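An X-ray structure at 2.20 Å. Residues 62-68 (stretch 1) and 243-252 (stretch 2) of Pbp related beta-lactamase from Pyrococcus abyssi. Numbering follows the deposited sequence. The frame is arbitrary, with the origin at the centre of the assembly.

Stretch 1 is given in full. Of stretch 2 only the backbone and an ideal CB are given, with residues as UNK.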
ATOM      1  N   LYS A  62      -6.740 -45.807 -11.512  1.00 19.59           N
ATOM      2  CA  LYS A  62      -5.635 -46.724 -11.778  1.00 19.15           C
ATOM      3  C   LYS A  62      -5.989 -48.198 -11.554  1.00 21.43           C
ATOM      4  O   LYS A  62      -5.553 -49.058 -12.323  1.00 20.79           O
ATOM      5  CB  LYS A  62      -4.401 -46.352 -10.951  1.00 19.08           C
ATOM      6  CG  LYS A  62      -3.654 -45.106 -11.461  1.00 18.99           C
ATOM      7  CD  LYS A  62      -2.345 -44.887 -10.703  1.00 17.58           C
ATOM      8  CE  LYS A  62      -1.586 -43.657 -11.192  1.00 18.06           C
ATOM      9  NZ  LYS A  62      -2.332 -42.384 -10.978  1.00 18.11           N
ATOM     10  N   SER A  63      -6.773 -48.499 -10.517  1.00 21.05           N
ATOM     11  CA  SER A  63      -7.149 -49.891 -10.278  1.00 21.54           C
ATOM     12  C   SER A  63      -7.932 -50.441 -11.480  1.00 21.42           C
ATOM     13  O   SER A  63      -7.758 -51.596 -11.872  1.00 21.49           O
ATOM     14  CB  SER A  63      -7.959 -50.032  -8.975  1.00 21.06           C
ATOM     15  OG  SER A  63      -9.168 -49.290  -8.988  1.00 22.16           O
ATOM     16  N   PHE A  64      -8.778 -49.604 -12.075  1.00 19.39           N
ATOM     17  CA  PHE A  64      -9.557 -50.004 -13.239  1.00 19.37           C
ATOM     18  C   PHE A  64      -8.620 -50.334 -14.403  1.00 19.11           C
ATOM     19  O   PHE A  64      -8.757 -51.364 -15.046  1.00 19.50           O
ATOM     20  CB  PHE A  64     -10.507 -48.877 -13.643  1.00 18.01           C
ATOM     21  CG  PHE A  64     -11.643 -48.681 -12.695  1.00 17.99           C
ATOM     22  CD1 PHE A  64     -12.914 -49.160 -13.004  1.00 18.90           C
ATOM     23  CD2 PHE A  64     -11.454 -48.012 -11.495  1.00 18.17           C
ATOM     24  CE1 PHE A  64     -13.982 -48.973 -12.130  1.00 18.46           C
ATOM     25  CE2 PHE A  64     -12.513 -47.819 -10.614  1.00 17.68           C
ATOM     26  CZ  PHE A  64     -13.779 -48.300 -10.934  1.00 18.50           C
ATOM     27  N   THR A  65      -7.663 -49.450 -14.659  1.00 19.01           N
ATOM     28  CA  THR A  65      -6.704 -49.654 -15.727  1.00 18.78           C
ATOM     29  C   THR A  65      -5.962 -50.973 -15.520  1.00 20.46           C
ATOM     30  O   THR A  65      -5.723 -51.716 -16.477  1.00 20.10           O
ATOM     31  CB  THR A  65      -5.676 -48.508 -15.777  1.00 19.01           C
ATOM     32  OG1 THR A  65      -6.332 -47.288 -16.137  1.00 18.38           O
ATOM     33  CG2 THR A  65      -4.577 -48.814 -16.792  1.00 16.98           C
ATOM     34  N   ALA A  66      -5.589 -51.260 -14.274  1.00 20.08           N
ATOM     35  CA  ALA A  66      -4.865 -52.489 -13.962  1.00 21.62           C
ATOM     36  C   ALA A  66      -5.741 -53.718 -14.193  1.00 22.87           C
ATOM     37  O   ALA A  66      -5.249 -54.766 -14.617  1.00 23.53           O
ATOM     38  CB  ALA A  66      -4.375 -52.460 -12.523  1.00 19.44           C
ATOM     39  N   LEU A  67      -7.035 -53.584 -13.921  1.00 23.74           N
ATOM     40  CA  LEU A  67      -7.965 -54.686 -14.104  1.00 25.38           C
ATOM     41  C   LEU A  67      -8.087 -55.007 -15.591  1.00 25.59           C
ATOM     42  O   LEU A  67      -8.038 -56.175 -15.990  1.00 27.22           O
ATOM     43  CB  LEU A  67      -9.337 -54.325 -13.521  1.00 24.56           C
ATOM     44  CG  LEU A  67     -10.410 -55.423 -13.493  1.00 24.99           C
ATOM     45  CD1 LEU A  67      -9.921 -56.627 -12.689  1.00 23.82           C
ATOM     46  CD2 LEU A  67     -11.680 -54.868 -12.874  1.00 23.54           C
ATOM     47  N   ALA A  68      -8.242 -53.971 -16.411  1.00 25.49           N
ATOM     48  CA  ALA A  68      -8.351 -54.151 -17.856  1.00 24.41           C
ATOM     49  C   ALA A  68      -7.141 -54.938 -18.348  1.00 24.36           C
ATOM     50  O   ALA A  68      -7.269 -55.849 -19.176  1.00 23.40           O
ATOM     51  CB  ALA A  68      -8.410 -52.803 -18.552  1.00 24.64           C
ATOM     52  N   UNK A 243     -21.632 -46.617  -6.644  1.00 19.88           N
ATOM     53  CA  UNK A 243     -21.072 -47.354  -7.769  1.00 20.84           C
ATOM     54  C   UNK A 243     -19.752 -48.003  -7.355  1.00 21.26           C
ATOM     55  O   UNK A 243     -19.481 -49.153  -7.705  1.00 21.97           O
ATOM     56  CB  UNK A 243     -20.867 -46.432  -8.973  1.00 20.84           C
ATOM     57  N   UNK A 244     -18.934 -47.270  -6.605  1.00 20.59           N
ATOM     58  CA  UNK A 244     -17.654 -47.808  -6.150  1.00 21.01           C
ATOM     59  C   UNK A 244     -17.876 -48.947  -5.157  1.00 20.37           C
ATOM     60  O   UNK A 244     -16.996 -49.791  -4.964  1.00 19.73           O
ATOM     61  CB  UNK A 244     -16.804 -46.706  -5.514  1.00 21.01           C
ATOM     62  N   UNK A 245     -19.045 -48.967  -4.520  1.00 19.65           N
ATOM     63  CA  UNK A 245     -19.364 -50.047  -3.576  1.00 20.85           C
ATOM     64  C   UNK A 245     -19.523 -51.337  -4.385  1.00 20.20           C
ATOM     65  O   UNK A 245     -18.984 -52.378  -4.025  1.00 18.89           O
ATOM     66  CB  UNK A 245     -20.629 -49.737  -2.773  1.00 20.85           C
ATOM     67  N   UNK A 246     -20.263 -51.250  -5.489  1.00 21.75           N
ATOM     68  CA  UNK A 246     -20.472 -52.395  -6.366  1.00 21.62           C
ATOM     69  C   UNK A 246     -19.108 -52.857  -6.856  1.00 21.40           C
ATOM     70  O   UNK A 246     -18.856 -54.050  -6.999  1.00 21.29           O
ATOM     71  CB  UNK A 246     -21.395 -52.048  -7.536  1.00 21.62           C
ATOM     72  N   UNK A 247     -18.240 -51.884  -7.117  1.00 21.89           N
ATOM     73  CA  UNK A 247     -16.889 -52.135  -7.599  1.00 20.13           C
ATOM     74  C   UNK A 247     -16.060 -52.857  -6.541  1.00 20.97           C
ATOM     75  O   UNK A 247     -15.345 -53.818  -6.845  1.00 21.13           O
ATOM     76  CB  UNK A 247     -16.212 -50.822  -7.998  1.00 20.13           C
ATOM     77  N   UNK A 248     -16.149 -52.386  -5.301  1.00 20.12           N
ATOM     78  CA  UNK A 248     -15.417 -53.003  -4.197  1.00 20.58           C
ATOM     79  C   UNK A 248     -15.937 -54.420  -3.964  1.00 21.81           C
ATOM     80  O   UNK A 248     -15.163 -55.335  -3.697  1.00 21.83           O
ATOM     81  CB  UNK A 248     -15.546 -52.166  -2.923  1.00 20.58           C
ATOM     82  N   UNK A 249     -17.252 -54.588  -4.088  1.00 23.34           N
ATOM     83  CA  UNK A 249     -17.915 -55.881  -3.895  1.00 25.07           C
ATOM     84  C   UNK A 249     -17.228 -56.986  -4.706  1.00 24.35           C
ATOM     85  O   UNK A 249     -17.026 -58.100  -4.225  1.00 24.26           O
ATOM     86  CB  UNK A 249     -19.390 -55.783  -4.289  1.00 25.07           C
ATOM     87  N   UNK A 250     -16.851 -56.658  -5.935  1.00 24.65           N
ATOM     88  CA  UNK A 250     -16.192 -57.616  -6.807  1.00 24.40           C
ATOM     89  C   UNK A 250     -14.894 -58.140  -6.189  1.00 25.39           C
ATOM     90  O   UNK A 250     -14.675 -59.353  -6.128  1.00 24.96           O
ATOM     91  CB  UNK A 250     -15.907 -56.976  -8.167  1.00 24.40           C
ATOM     92  N   UNK A 251     -14.032 -57.231  -5.740  1.00 24.26           N
ATOM     93  CA  UNK A 251     -12.764 -57.636  -5.142  1.00 23.56           C
ATOM     94  C   UNK A 251     -12.986 -58.440  -3.862  1.00 23.56           C
ATOM     95  O   UNK A 251     -12.409 -59.512  -3.682  1.00 24.29           O
ATOM     96  CB  UNK A 251     -11.901 -56.407  -4.848  1.00 23.56           C
ATOM     97  N   UNK A 252     -13.830 -57.928  -2.979  1.00 24.14           N
ATOM     98  CA  UNK A 252     -14.101 -58.610  -1.715  1.00 25.72           C
ATOM     99  C   UNK A 252     -14.558 -60.058  -1.908  1.00 26.15           C
ATOM    100  O   UNK A 252     -13.913 -60.993  -1.423  1.00 26.88           O
ATOM    101  CB  UNK A 252     -15.164 -57.838  -0.930  1.00 25.72           C
TER

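Stretch 2 is helical throughout, and its axis passes 12.9 Å from that of the stretch 1 helix at an angle of 46°. The axes are far apart, so contact depends on side chains reaching into the gap from both helices. The helical backbone angles select no particular residue, although proline, which has no N-H to give, is unlikely within the helix and glycine is less favoured there.

Position 243 lies out of reach of stretch 1, so the visible atoms barely restrict it; the residue is D243, whose OD2 is hydrogen-bonded elsewhere in the structure. At position 244 the CA-to-CB bond runs sideways, with no atom of stretch 1 within 5.5 Å of the ideal CB. The ring of F64 is the nearest feature, and a medium-sized apolar chain such as leucine, isoleucine or methionine could reach it. L244 does so, setting CD2 4.3 Å from F64 CZ, at the edge of that ring. Positions 245 and 246 are out of reach and leave the choice open: A245 makes no contact, and K246 extends from its helix to a partner elsewhere.

Position 247 is the most informative. Its CA-to-CB bond points toward stretch 1, the ideal CB is 4.6 Å from F64 CZ, and beyond the F64 ring lies the hydroxyl of S63. A flat apolar group would suit the ring face; a long chain with a polar tip could also address S63. Phenylalanine, tyrosine, methionine or glutamine are all plausible. Y247, with chi1 t, meets both demands. Its ring forms an offset stack with F64, with centroids 3.9 Å apart and planes at 8°, while Y247 OH donates a hydrogen bond to S63 OG at 2.9 Å.

Positions 248 and 249 are again out of reach, occupied by L248 and K249, neither touching stretch 1.

Position 250 points toward stretch 1 but starts well short of it. The branched end of L67 offers an apolar surface, so a long, flexible hydrophobic chain would fit. M250 brings CE to 4.3 Å from L67 CD2.

Position 251 also points toward stretch 1 across a wide gap, with L67 opposite it in the backbone register. A large side chain is needed to cross it, and aromatic residues or a long aliphatic chain would serve. Y251, with chi1 m, reaches across to place OH 3.9 Å from L67 CD2. The same Y251 OH donates a 2.6 Å hydrogen bond to Y247 OH, which in turn donates to S63, so the three hydroxyls form a chain linking the helices.

Position 252 is out of reach and unconstrained by stretch 1; it is I252.

Stretch 2, residues 243-252: DLAKYLKMYI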
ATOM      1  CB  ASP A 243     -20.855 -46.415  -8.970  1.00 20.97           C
ATOM      2  CG  ASP A 243     -22.064 -46.358  -9.902  1.00 22.37           C
ATOM      3  OD1 ASP A 243     -23.206 -46.489  -9.412  1.00 23.29           O
ATOM      4  OD2 ASP A 243     -21.875 -46.168 -11.125  1.00 21.88           O
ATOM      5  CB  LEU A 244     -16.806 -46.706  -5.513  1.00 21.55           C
ATOM      6  CG  LEU A 244     -16.409 -45.591  -6.483  1.00 23.34           C
ATOM      7  CD1 LEU A 244     -15.672 -44.477  -5.731  1.00 23.45           C
ATOM      8  CD2 LEU A 244     -15.542 -46.171  -7.599  1.00 21.73           C
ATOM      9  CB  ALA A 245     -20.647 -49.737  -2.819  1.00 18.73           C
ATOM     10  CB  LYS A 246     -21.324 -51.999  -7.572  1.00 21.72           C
ATOM     11  CG  LYS A 246     -22.744 -51.584  -7.241  1.00 23.71           C
ATOM     12  CD  LYS A 246     -23.453 -51.065  -8.476  1.00 22.91           C
ATOM     13  CE  LYS A 246     -24.882 -50.683  -8.159  1.00 23.64           C
ATOM     14  NZ  LYS A 246     -25.538 -50.052  -9.332  1.00 24.95           N
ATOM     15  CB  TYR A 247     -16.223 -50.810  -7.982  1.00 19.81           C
ATOM     16  CG  TYR A 247     -14.827 -50.945  -8.538  1.00 21.21           C
ATOM     17  CD1 TYR A 247     -14.581 -51.693  -9.690  1.00 20.08           C
ATOM     18  CD2 TYR A 247     -13.747 -50.309  -7.921  1.00 20.93           C
ATOM     19  CE1 TYR A 247     -13.294 -51.806 -10.213  1.00 19.85           C
ATOM     20  CE2 TYR A 247     -12.460 -50.415  -8.435  1.00 20.64           C
ATOM     21  CZ  TYR A 247     -12.239 -51.166  -9.580  1.00 19.85           C
ATOM     22  OH  TYR A 247     -10.967 -51.276 -10.083  1.00 20.02           O
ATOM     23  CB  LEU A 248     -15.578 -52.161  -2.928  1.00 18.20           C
ATOM     24  CG  LEU A 248     -14.647 -50.942  -2.858  1.00 17.66           C
ATOM     25  CD1 LEU A 248     -15.105 -49.950  -1.796  1.00 16.61           C
ATOM     26  CD2 LEU A 248     -13.241 -51.433  -2.572  1.00 16.90           C
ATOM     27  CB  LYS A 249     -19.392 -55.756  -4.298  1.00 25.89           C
ATOM     28  CG  LYS A 249     -20.245 -57.005  -4.121  1.00 29.56           C
ATOM     29  CD  LYS A 249     -21.716 -56.708  -4.481  1.00 31.66           C
ATOM     30  CE  LYS A 249     -22.622 -57.938  -4.306  1.00 32.75           C
ATOM     31  NZ  LYS A 249     -22.558 -58.515  -2.912  1.00 33.43           N
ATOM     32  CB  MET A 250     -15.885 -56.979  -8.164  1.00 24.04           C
ATOM     33  CG  MET A 250     -15.378 -57.977  -9.183  1.00 23.40           C
ATOM     34  SD  MET A 250     -14.265 -57.248 -10.386  1.00 26.59           S
ATOM     35  CE  MET A 250     -12.770 -57.148  -9.399  1.00 22.14           C
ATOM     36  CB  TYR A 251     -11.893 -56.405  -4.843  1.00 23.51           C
ATOM     37  CG  TYR A 251     -11.400 -55.667  -6.077  1.00 22.07           C
ATOM     38  CD1 TYR A 251     -10.365 -56.179  -6.858  1.00 22.14           C
ATOM     39  CD2 TYR A 251     -11.979 -54.459  -6.465  1.00 21.82           C
ATOM     40  CE1 TYR A 251      -9.916 -55.505  -8.001  1.00 22.43           C
ATOM     41  CE2 TYR A 251     -11.541 -53.777  -7.604  1.00 23.03           C
ATOM     42  CZ  TYR A 251     -10.514 -54.304  -8.367  1.00 22.41           C
ATOM     43  OH  TYR A 251     -10.118 -53.649  -9.512  1.00 24.01           O
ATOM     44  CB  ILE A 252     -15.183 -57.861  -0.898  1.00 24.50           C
ATOM     45  CG1 ILE A 252     -14.662 -56.490  -0.473  1.00 24.19           C
ATOM     46  CG2 ILE A 252     -15.591 -58.689   0.326  1.00 25.56           C
ATOM     47  CD1 ILE A 252     -15.754 -55.562   0.028  1.00 22.51           C
TER
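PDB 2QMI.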